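Local coordinates for protein congerin II (Conger myriaster, PDB 1IS3) that binds beta-galactosides such as lactose as a homodimeric galectin, although its physiological function is not yet known, at residues T96-L101 with T106-N111; S40-M45 with N113-F118; D46-Y51 with Q70-S75. One frame throughout, in Å; residues are numbered along the deposited sequence. Where two conformers were deposited one is given.

Contact 1: residues T96-L101 with T106-N111; sequences TFYIQL and TVEFPN
Thr96-Gln100 and Thr106-Pro110 run antiparallel, their axes 4.5 Å apart at closest and 161° from one to the other, and form the two arms of a beta hairpin. Phe97 and Phe109 make one hydrogen-bonded pair, in which Phe97 N gives a short bond of 2.7 Å to Phe109 O. Phe109 N returns the bond to Phe97 O. Two residues on, Ile99 and Val107 repeat the pattern, with Ile99 N 2.9 Å from Val107 O and Val107 N bonded in turn to Ile99 O. Between these pairs, Glu108 CA comes within 3.2 Å of Phe97 O in a CA-H...O contact. The hairpin sits at one edge of the five-stranded sheet of the galectin beta-sandwich: strand 106-110 is outermost within the chain, while strand 96-100 is also bonded to strand 85-92. Phe97, Ile99, Val107 and Phe109 share the face turned to the other sheet, where Met43, Met45 and Leu60 receive them. The Phe97 ring, its CG anti to the carbonyl carbon (chi1 -72°), brings CD2 to the edge of the Phe109 ring, 4.3 Å from Phe109 CD2. Further along, Val107 CG1 lies against CB, CG2 and CD1 of Ile99; the pair appears tight, though Val107 was modelled in two conformers and the closeness is doubtful. Leu101 CD2 approaches the same Val107 methyl. On the opposite face, a chi1 of -67° puts Glu108 CG 3.6 Å from Tyr98 CD2, at a slant to the ring, and a bend at chi2 then turns the carboxylate. A water lies 2.7 Å from Glu108 OE2 and also within bonding range of Ile99 O, linking carboxylate and backbone across the two strands, although it has more acceptors around it than protons to give.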
loop_
_atom_site.group_PDB
_atom_site.type_symbol
_atom_site.label_atom_id
_atom_site.label_comp_id
_atom_site.label_asym_id
_atom_site.label_seq_id
_atom_site.Cartn_x
_atom_site.Cartn_y
_atom_site.Cartn_z
ATOM N N THR A 96 15.335 7.333 -15.566
ATOM C CA THR A 96 14.073 7.922 -15.979
ATOM C C THR A 96 12.880 7.332 -15.241
ATOM O O THR A 96 12.839 6.093 -15.154
ATOM C CB THR A 96 13.835 7.672 -17.510
ATOM O OG1 THR A 96 15.016 8.088 -18.181
ATOM C CG2 THR A 96 12.591 8.367 -18.047
ATOM N N PHE A 97 11.934 8.162 -14.789
ATOM C CA PHE A 97 10.598 7.715 -14.384
ATOM C C PHE A 97 9.688 7.775 -15.608
ATOM O O PHE A 97 9.642 8.777 -16.318
ATOM C CB PHE A 97 9.923 8.584 -13.322
ATOM C CG PHE A 97 10.577 8.413 -11.946
ATOM C CD1 PHE A 97 10.057 7.471 -11.061
ATOM C CD2 PHE A 97 11.655 9.218 -11.579
ATOM C CE1 PHE A 97 10.613 7.329 -9.798
ATOM C CE2 PHE A 97 12.215 9.076 -10.311
ATOM C CZ PHE A 97 11.690 8.131 -9.427
ATOM N N TYR A 98 8.978 6.681 -15.847
ATOM C CA TYR A 98 8.044 6.560 -16.965
ATOM C C TYR A 98 6.632 6.533 -16.378
ATOM O O TYR A 98 6.288 5.582 -15.640
ATOM C CB TYR A 98 8.323 5.264 -17.723
ATOM C CG TYR A 98 9.650 5.295 -18.451
ATOM C CD1 TYR A 98 10.742 4.609 -17.920
ATOM C CD2 TYR A 98 9.746 5.977 -19.667
ATOM C CE1 TYR A 98 11.964 4.580 -18.610
ATOM C CE2 TYR A 98 10.961 5.950 -20.364
ATOM C CZ TYR A 98 12.048 5.249 -19.829
ATOM O OH TYR A 98 13.242 5.177 -20.508
ATOM N N ILE A 99 5.846 7.557 -16.700
ATOM C CA ILE A 99 4.511 7.714 -16.152
ATOM C C ILE A 99 3.509 7.582 -17.294
ATOM O O ILE A 99 3.705 8.204 -18.350
ATOM C CB ILE A 99 4.397 9.111 -15.471
ATOM C CG1 ILE A 99 5.412 9.302 -14.355
ATOM C CG2 ILE A 99 3.022 9.232 -14.842
ATOM C CD1 ILE A 99 5.959 10.735 -14.347
ATOM N N GLN A 100 2.437 6.815 -17.102
ATOM C CA GLN A 100 1.396 6.704 -18.111
ATOM C C GLN A 100 0.101 7.162 -17.481
ATOM O O GLN A 100 -0.250 6.768 -16.364
ATOM C CB GLN A 100 1.275 5.283 -18.595
ATOM C CG GLN A 100 0.247 5.243 -19.741
ATOM C CD GLN A 100 0.568 4.208 -20.823
ATOM O OE1 GLN A 100 0.221 4.375 -22.001
ATOM N NE2 GLN A 100 1.267 3.102 -20.519
ATOM N N LEU A 101 -0.559 8.111 -18.144
ATOM C CA LEU A 101 -1.795 8.724 -17.654
ATOM C C LEU A 101 -3.034 7.888 -18.042
ATOM O O LEU A 101 -2.916 6.934 -18.825
ATOM C CB LEU A 101 -1.900 10.170 -18.204
ATOM C CG LEU A 101 -0.657 11.044 -18.032
ATOM C CD1 LEU A 101 -0.886 12.388 -18.683
ATOM C CD2 LEU A 101 -0.332 11.191 -16.537
ATOM N N THR A 106 1.877 9.719 -22.104
ATOM C CA THR A 106 2.945 9.461 -21.144
ATOM C C THR A 106 3.700 10.731 -20.810
ATOM O O THR A 106 3.692 11.695 -21.599
ATOM C CB THR A 106 3.931 8.385 -21.703
ATOM O OG1 THR A 106 4.668 9.019 -22.746
ATOM C CG2 THR A 106 3.256 7.147 -22.286
ATOM N N VAL A 107 4.355 10.743 -19.652
ATOM C CA VAL A 107 5.253 11.809 -19.251
ATOM C C VAL A 107 6.484 11.078 -18.705
ATOM O O VAL A 107 6.383 9.987 -18.133
ATOM C CB VAL A 107 4.536 12.780 -18.176
ATOM C CG1 VAL A 107 3.752 12.000 -17.172
ATOM C CG2 VAL A 107 5.565 13.631 -17.435
ATOM N N GLU A 108 7.682 11.604 -18.976
ATOM C CA GLU A 108 8.922 11.034 -18.459
ATOM C C GLU A 108 9.586 12.094 -17.593
ATOM O O GLU A 108 9.476 13.294 -17.896
ATOM C CB GLU A 108 9.894 10.659 -19.566
ATOM C CG GLU A 108 9.452 9.520 -20.465
ATOM C CD GLU A 108 8.317 9.867 -21.423
ATOM O OE1 GLU A 108 8.406 10.907 -22.092
ATOM O OE2 GLU A 108 7.331 9.118 -21.484
ATOM N N PHE A 109 10.287 11.753 -16.528
ATOM C CA PHE A 109 10.901 12.733 -15.643
ATOM C C PHE A 109 12.216 12.084 -15.219
ATOM O O PHE A 109 12.213 10.874 -14.980
ATOM C CB PHE A 109 9.965 12.953 -14.465
ATOM C CG PHE A 109 10.517 13.902 -13.422
ATOM C CD1 PHE A 109 10.588 15.268 -13.687
ATOM C CD2 PHE A 109 10.950 13.385 -12.184
ATOM C CE1 PHE A 109 11.097 16.111 -12.699
ATOM C CE2 PHE A 109 11.457 14.238 -11.207
ATOM C CZ PHE A 109 11.527 15.596 -11.468
ATOM N N PRO A 110 13.378 12.738 -15.178
ATOM C CA PRO A 110 14.631 12.121 -14.776
ATOM C C PRO A 110 14.626 11.568 -13.339
ATOM O O PRO A 110 14.056 12.137 -12.394
ATOM C CB PRO A 110 15.657 13.233 -14.966
ATOM C CG PRO A 110 14.863 14.478 -14.682
ATOM C CD PRO A 110 13.543 14.184 -15.388
ATOM N N ASN A 111 15.329 10.454 -13.191
ATOM C CA ASN A 111 15.602 9.884 -11.868
ATOM C C ASN A 111 16.885 10.591 -11.424
ATOM O O ASN A 111 17.998 10.098 -11.626
ATOM C CB ASN A 111 15.827 8.392 -12.011
ATOM C CG ASN A 111 16.073 7.660 -10.714
ATOM O OD1 ASN A 111 15.947 6.441 -10.698
ATOM N ND2 ASN A 111 16.382 8.261 -9.597
HETATM O O HOH W 1 6.369 7.220 -19.901
#

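Contact 2: residues S40-M45 with N113-F118; sequences SIAMHM and NKDAAF. With GAL (beta-D-galactopyranose), chain B.
A classic beta bulge, in which Ala42 and Met43 both face Val34, marks the corner of strand 40-48, and here Ala42 packs against Phe118 at the start of strand 117-125. The touching is done by a single methyl: Ala42 CB, directed toward the other segment, stands 3.4 Å from Phe118 CE1, with CZ and CD1 of the same ring a little farther off. A chi1 of -61°, with CG anti to the carbonyl carbon, turns the Phe118 ring toward this methyl. Phe92 meets the ring edge-to-face, and Phe97 also touches Ala42, so the methyl belongs to an aromatic cluster. Beside it, Asp115 OD1 approaches Ala42 CB at 4.4 Å. After the corner, residues 43-45 continue the strand into the sugar-binding surface of the galectin fold. His44, with CG anti to the backbone N (chi1 168°), carries its imidazole out to the bound galactose and meets it with the ring edge: NE2 lies 2.8 Å from GAL O4 in a hydrogen bond whose direction is not fixed. At its other nitrogen, ND1 is bonded to Asn33 OD1, a second-shell contact that would help to fix the rotation of the ring. Because OD1 can only accept, ND1 presumably carries a proton, and a neutral His44 would then present NE2 as an acceptor to the axial O4 that distinguishes galactose from glucose.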
loop_
_atom_site.group_PDB
_atom_site.type_symbol
_atom_site.label_atom_id
_atom_site.label_comp_id
_atom_site.label_asym_id
_atom_site.label_seq_id
_atom_site.Cartn_x
_atom_site.Cartn_y
_atom_site.Cartn_z
ATOM N N SER A 40 11.594 13.921 1.429
ATOM C CA SER A 40 12.613 13.378 0.568
ATOM C C SER A 40 11.826 12.681 -0.536
ATOM O O SER A 40 11.370 11.540 -0.344
ATOM C CB SER A 40 13.445 12.409 1.383
ATOM O OG SER A 40 14.448 11.892 0.520
ATOM N N ILE A 41 11.580 13.353 -1.677
ATOM C CA ILE A 41 10.686 12.826 -2.719
ATOM C C ILE A 41 11.454 12.854 -4.024
ATOM O O ILE A 41 11.910 13.925 -4.474
ATOM C CB ILE A 41 9.379 13.707 -2.837
ATOM C CG1 ILE A 41 8.606 13.710 -1.507
ATOM C CG2 ILE A 41 8.468 13.146 -3.926
ATOM C CD1 ILE A 41 7.495 14.770 -1.457
ATOM N N ALA A 42 11.624 11.688 -4.619
ATOM C CA ALA A 42 12.338 11.589 -5.885
ATOM C C ALA A 42 11.458 11.997 -7.096
ATOM O O ALA A 42 11.933 12.556 -8.100
ATOM C CB ALA A 42 12.829 10.150 -6.098
ATOM N N MET A 43 10.149 11.743 -7.014
ATOM C CA MET A 43 9.260 12.123 -8.097
ATOM C C MET A 43 7.965 12.619 -7.448
ATOM O O MET A 43 7.256 11.828 -6.807
ATOM C CB MET A 43 9.005 10.904 -8.980
ATOM C CG MET A 43 8.396 11.191 -10.365
ATOM S SD MET A 43 6.716 11.810 -10.298
ATOM C CE MET A 43 5.825 10.389 -9.715
ATOM N N HIS A 44 7.743 13.932 -7.501
ATOM C CA HIS A 44 6.513 14.581 -7.082
ATOM C C HIS A 44 5.718 14.904 -8.363
ATOM O O HIS A 44 6.278 15.598 -9.207
ATOM C CB HIS A 44 6.860 15.864 -6.316
ATOM C CG HIS A 44 5.687 16.832 -6.031
ATOM N ND1 HIS A 44 4.719 16.716 -5.125
ATOM C CD2 HIS A 44 5.493 18.082 -6.622
ATOM C CE1 HIS A 44 3.966 17.799 -5.112
ATOM N NE2 HIS A 44 4.445 18.618 -6.021
ATOM N N MET A 45 4.472 14.472 -8.565
ATOM C CA MET A 45 3.707 14.775 -9.756
ATOM C C MET A 45 2.458 15.500 -9.241
ATOM O O MET A 45 1.541 14.896 -8.639
ATOM C CB MET A 45 3.375 13.471 -10.403
ATOM C CG MET A 45 2.522 13.681 -11.608
ATOM S SD MET A 45 2.058 12.049 -12.257
ATOM C CE MET A 45 1.817 12.642 -13.888
ATOM N N ASN A 113 18.463 11.263 -8.540
ATOM C CA ASN A 113 19.454 10.722 -7.619
ATOM C C ASN A 113 19.986 9.379 -8.063
ATOM O O ASN A 113 20.848 8.826 -7.394
ATOM C CB ASN A 113 18.897 10.513 -6.225
ATOM C CG ASN A 113 18.038 11.616 -5.670
ATOM O OD1 ASN A 113 17.158 11.267 -4.871
ATOM N ND2 ASN A 113 18.105 12.893 -6.058
ATOM N N LYS A 114 19.509 8.813 -9.173
ATOM C CA LYS A 114 19.887 7.501 -9.689
ATOM C C LYS A 114 19.522 6.387 -8.687
ATOM O O LYS A 114 20.218 5.385 -8.540
ATOM C CB LYS A 114 21.403 7.485 -10.010
ATOM C CG LYS A 114 21.886 8.470 -11.083
ATOM C CD LYS A 114 21.750 7.825 -12.448
ATOM C CE LYS A 114 22.661 6.588 -12.675
ATOM N NZ LYS A 114 24.107 6.837 -12.655
ATOM N N ASP A 115 18.413 6.566 -7.959
ATOM C CA ASP A 115 17.935 5.584 -6.987
ATOM C C ASP A 115 17.385 4.312 -7.620
ATOM O O ASP A 115 16.799 4.330 -8.695
ATOM C CB ASP A 115 16.837 6.186 -6.115
ATOM C CG ASP A 115 17.316 7.261 -5.145
ATOM O OD1 ASP A 115 16.694 8.322 -5.057
ATOM O OD2 ASP A 115 18.310 7.044 -4.473
ATOM N N ALA A 116 17.517 3.168 -6.939
ATOM C CA ALA A 116 17.023 1.929 -7.498
ATOM C C ALA A 116 15.824 1.320 -6.758
ATOM O O ALA A 116 15.247 0.324 -7.197
ATOM C CB ALA A 116 18.154 0.891 -7.527
ATOM N N ALA A 117 15.439 1.915 -5.634
ATOM C CA ALA A 117 14.302 1.434 -4.837
ATOM C C ALA A 117 13.755 2.614 -4.032
ATOM O O ALA A 117 14.548 3.521 -3.664
ATOM C CB ALA A 117 14.753 0.356 -3.856
ATOM N N PHE A 118 12.443 2.621 -3.730
ATOM C CA PHE A 118 11.814 3.695 -2.952
ATOM C C PHE A 118 10.934 3.031 -1.915
ATOM O O PHE A 118 10.227 2.071 -2.262
ATOM C CB PHE A 118 10.918 4.593 -3.826
ATOM C CG PHE A 118 11.726 5.263 -4.913
ATOM C CD1 PHE A 118 12.588 6.330 -4.587
ATOM C CD2 PHE A 118 11.668 4.772 -6.218
ATOM C CE1 PHE A 118 13.396 6.881 -5.588
ATOM C CE2 PHE A 118 12.483 5.339 -7.210
ATOM C CZ PHE A 118 13.338 6.380 -6.889
HETATM C C1 GAL B . 5.541 24.611 -5.412
HETATM C C2 GAL B . 4.524 24.006 -4.453
HETATM C C3 GAL B . 5.025 22.679 -3.902
HETATM C C4 GAL B . 5.422 21.747 -5.051
HETATM C C5 GAL B . 6.430 22.460 -5.942
HETATM C C6 GAL B . 6.847 21.627 -7.124
HETATM O O2 GAL B . 4.297 24.903 -3.383
HETATM O O3 GAL B . 4.008 22.077 -3.117
HETATM O O4 GAL B . 4.280 21.372 -5.813
HETATM O O5 GAL B . 5.864 23.680 -6.455
HETATM O O6 GAL B . 7.841 22.294 -7.882
#

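Contact 3: residues D46-Y51 with Q70-S75; sequences DHRFSY and QQEERS. With GAL (beta-D-galactopyranose), chain B; BGC (beta-D-glucopyranose), chain C.
Arg48 meets Glu72 and Arg74 around the bound lactose, and the site assembles in sequence from Asp46. The Asp46 carboxylate accepts from Arg48 NE at OD2, a straight salt bridge of 2.8 Å on the anti side of OD2 but 30° out of the carboxylate plane; Arg29 is a second partner of the same oxygen. Arg48 itself, extended from CG to NE, reaches the sugar edge-on. Its NH1 lies 2.8 Å from GAL O5 and 3.0 Å from GAL O4, with weak bonds to the glucose besides, whereas NH2 donates to BGC O3 at 2.7 Å. Tyr51 places CD2 over one face of this guanidinium, offset toward its rim, and its OH is 2.7 Å from GAL O2, either group being a possible donor. From the opposing segment Glu72 turns OE2 to both sugars: GAL O6 donates to it at 2.8 Å, and BGC O3 lies only 2.5 Å from Glu72 OE2, so short that its exact geometry is doubtful. Arg74 was modelled in two conformers, and its contacts are less certain; in one, NE and NH2 grip Glu72 OE1 side-on, a salt bridge that would orient the carboxylate. In that conformer the two guanidinium planes stand 84° apart, and Arg48 NH2 comes 3.6 Å from Arg74 NH2, with Asp54 forming salt bridges to both arginines. No hydrogen bond runs directly between the two segments; the disaccharide joins them, and the surrounding carboxylates probably balance the positive charges that hold the sugar oxygens.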
loop_
_atom_site.group_PDB
_atom_site.type_symbol
_atom_site.label_atom_id
_atom_site.label_comp_id
_atom_site.label_asym_id
_atom_site.label_seq_id
_atom_site.Cartn_x
_atom_site.Cartn_y
_atom_site.Cartn_z
ATOM N N ASP A 46 2.398 16.814 -9.418
ATOM C CA ASP A 46 1.312 17.602 -8.906
ATOM C C ASP A 46 0.319 17.890 -10.025
ATOM O O ASP A 46 0.702 18.221 -11.154
ATOM C CB ASP A 46 1.909 18.871 -8.319
ATOM C CG ASP A 46 0.982 19.602 -7.378
ATOM O OD1 ASP A 46 0.132 18.990 -6.748
ATOM O OD2 ASP A 46 1.101 20.815 -7.252
ATOM N N HIS A 47 -0.963 17.740 -9.726
ATOM C CA HIS A 47 -2.036 17.875 -10.695
ATOM C C HIS A 47 -2.759 19.146 -10.302
ATOM O O HIS A 47 -3.458 19.154 -9.281
ATOM C CB HIS A 47 -3.019 16.685 -10.640
ATOM C CG HIS A 47 -2.361 15.327 -10.772
ATOM N ND1 HIS A 47 -1.531 14.760 -9.879
ATOM C CD2 HIS A 47 -2.580 14.426 -11.779
ATOM C CE1 HIS A 47 -1.242 13.544 -10.295
ATOM N NE2 HIS A 47 -1.882 13.366 -11.428
ATOM N N ARG A 48 -2.571 20.235 -11.056
ATOM C CA ARG A 48 -3.090 21.530 -10.621
ATOM C C ARG A 48 -4.304 21.955 -11.422
ATOM O O ARG A 48 -4.194 22.250 -12.624
ATOM C CB ARG A 48 -2.000 22.591 -10.756
ATOM C CG ARG A 48 -0.853 22.345 -9.770
ATOM C CD ARG A 48 0.348 23.279 -9.997
ATOM N NE ARG A 48 1.446 22.948 -9.075
ATOM C CZ ARG A 48 2.531 23.703 -8.838
ATOM N NH1 ARG A 48 3.479 23.309 -7.969
ATOM N NH2 ARG A 48 2.679 24.837 -9.503
ATOM N N PHE A 49 -5.455 21.968 -10.741
ATOM C CA PHE A 49 -6.689 22.442 -11.345
ATOM C C PHE A 49 -6.688 23.951 -11.251
ATOM O O PHE A 49 -6.950 24.621 -12.260
ATOM C CB PHE A 49 -7.913 21.906 -10.624
ATOM C CG PHE A 49 -7.975 20.412 -10.888
ATOM C CD1 PHE A 49 -7.299 19.527 -10.020
ATOM C CD2 PHE A 49 -8.655 19.933 -12.034
ATOM C CE1 PHE A 49 -7.297 18.165 -10.308
ATOM C CE2 PHE A 49 -8.645 18.552 -12.305
ATOM C CZ PHE A 49 -7.969 17.675 -11.450
ATOM N N SER A 50 -6.423 24.484 -10.048
ATOM C CA SER A 50 -6.248 25.926 -9.887
ATOM C C SER A 50 -5.319 26.154 -8.698
ATOM O O SER A 50 -5.669 25.884 -7.545
ATOM C CB SER A 50 -7.620 26.618 -9.660
ATOM O OG SER A 50 -7.565 28.050 -9.725
ATOM N N TYR A 51 -4.111 26.609 -9.016
ATOM C CA TYR A 51 -3.118 26.841 -7.987
ATOM C C TYR A 51 -2.298 28.009 -8.447
ATOM O O TYR A 51 -1.489 27.879 -9.372
ATOM C CB TYR A 51 -2.220 25.580 -7.807
ATOM C CG TYR A 51 -1.094 25.770 -6.797
ATOM C CD1 TYR A 51 -1.379 25.984 -5.442
ATOM C CD2 TYR A 51 0.225 25.725 -7.224
ATOM C CE1 TYR A 51 -0.347 26.149 -4.512
ATOM C CE2 TYR A 51 1.271 25.890 -6.310
ATOM C CZ TYR A 51 0.973 26.097 -4.958
ATOM O OH TYR A 51 2.022 26.232 -4.069
ATOM N N GLN A 70 13.678 21.236 -6.338
ATOM C CA GLN A 70 14.680 21.405 -7.367
ATOM C C GLN A 70 14.052 22.054 -8.606
ATOM O O GLN A 70 13.135 22.873 -8.443
ATOM C CB GLN A 70 15.293 20.021 -7.637
ATOM C CG GLN A 70 15.980 19.517 -6.338
ATOM C CD GLN A 70 16.967 20.516 -5.696
ATOM O OE1 GLN A 70 17.982 20.863 -6.306
ATOM N NE2 GLN A 70 16.738 21.016 -4.484
ATOM N N GLN A 71 14.490 21.743 -9.822
ATOM C CA GLN A 71 13.978 22.410 -11.010
ATOM C C GLN A 71 12.659 21.734 -11.444
ATOM O O GLN A 71 12.607 20.530 -11.686
ATOM C CB GLN A 71 15.078 22.293 -12.052
ATOM C CG GLN A 71 14.786 22.930 -13.394
ATOM C CD GLN A 71 14.887 22.001 -14.631
ATOM O OE1 GLN A 71 15.970 21.708 -15.181
ATOM N NE2 GLN A 71 13.746 21.531 -15.166
ATOM N N GLU A 72 11.578 22.502 -11.543
ATOM C CA GLU A 72 10.271 22.012 -12.027
ATOM C C GLU A 72 10.251 21.678 -13.510
ATOM O O GLU A 72 10.891 22.378 -14.319
ATOM C CB GLU A 72 9.132 23.003 -11.945
ATOM C CG GLU A 72 8.971 23.594 -10.605
ATOM C CD GLU A 72 7.753 24.487 -10.493
ATOM O OE1 GLU A 72 7.326 25.135 -11.452
ATOM O OE2 GLU A 72 7.246 24.519 -9.390
ATOM N N GLU A 73 9.514 20.651 -13.884
ATOM C CA GLU A 73 9.239 20.323 -15.266
ATOM C C GLU A 73 7.741 20.394 -15.347
ATOM O O GLU A 73 7.047 20.074 -14.375
ATOM C CB GLU A 73 9.739 18.933 -15.589
ATOM C CG GLU A 73 11.262 19.151 -15.774
ATOM C CD GLU A 73 12.126 18.018 -16.317
ATOM O OE1 GLU A 73 13.345 18.023 -16.042
ATOM O OE2 GLU A 73 11.588 17.137 -17.006
ATOM N N ARG A 74 7.209 20.928 -16.438
ATOM C CA ARG A 74 5.760 21.072 -16.600
ATOM C C ARG A 74 5.191 20.377 -17.820
ATOM O O ARG A 74 5.894 20.228 -18.823
ATOM C CB ARG A 74 5.383 22.538 -16.674
ATOM C CG ARG A 74 5.570 23.189 -15.312
ATOM C CD ARG A 74 5.875 24.682 -15.348
ATOM N NE ARG A 74 5.864 25.241 -13.996
ATOM C CZ ARG A 74 4.705 25.626 -13.437
ATOM N NH1 ARG A 74 3.558 25.506 -14.115
ATOM N NH2 ARG A 74 4.678 26.125 -12.195
ATOM N N SER A 75 3.954 19.863 -17.733
ATOM C CA SER A 75 3.320 19.260 -18.867
ATOM C C SER A 75 1.917 19.803 -18.866
ATOM O O SER A 75 1.231 19.981 -17.882
ATOM C CB SER A 75 3.276 17.749 -18.762
ATOM O OG SER A 75 2.594 17.195 -19.872
HETATM C C1 GAL B . 5.541 24.611 -5.412
HETATM C C2 GAL B . 4.524 24.006 -4.453
HETATM C C3 GAL B . 5.025 22.679 -3.902
HETATM C C4 GAL B . 5.422 21.747 -5.051
HETATM C C5 GAL B . 6.430 22.460 -5.942
HETATM C C6 GAL B . 6.847 21.627 -7.124
HETATM O O2 GAL B . 4.297 24.903 -3.383
HETATM O O3 GAL B . 4.008 22.077 -3.117
HETATM O O4 GAL B . 4.280 21.372 -5.813
HETATM O O5 GAL B . 5.864 23.680 -6.455
HETATM O O6 GAL B . 7.841 22.294 -7.882
HETATM C C2 BGC C . 6.155 27.947 -8.796
HETATM C C3 BGC C . 5.267 26.928 -8.082
HETATM C C4 BGC C . 5.861 26.613 -6.713
HETATM C C5 BGC C . 6.045 27.916 -5.915
HETATM C C6 BGC C . 6.735 27.695 -4.586
HETATM C C1 BGC C . 6.278 29.193 -7.925
HETATM O O1 BGC C . 7.117 30.108 -8.544
HETATM O O2 BGC C . 5.591 28.290 -10.053
HETATM O O3 BGC C . 5.166 25.748 -8.857
HETATM O O4 BGC C . 4.975 25.734 -5.998
HETATM O O5 BGC C . 6.857 28.846 -6.660
HETATM O O6 BGC C . 7.996 27.064 -4.769
#

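Contact 2 spans the longest stretch of chain, from 40-45 to 113-118, and within it contact 3 closes before contact 1 opens. The centres of contacts 1 and 2 are about 12 Å apart and those of contacts 1 and 3 about 14 Å; contacts 2 and 3, about 17 Å apart, adjoin in sequence on strand 40-48. That strand belongs to the sugar-binding sheet and contact 1 to the five-stranded one. The two sheets meet where Phe97 CZ lies 3.5 Å from Phe118 CZ and where Met45 CE packs on Ile99 and Leu101. Strand 40-48, interrupted by the bulge at Ala42, turns Met43 and Met45 to the core and His44, Asp46 and Arg48 to the sugar side.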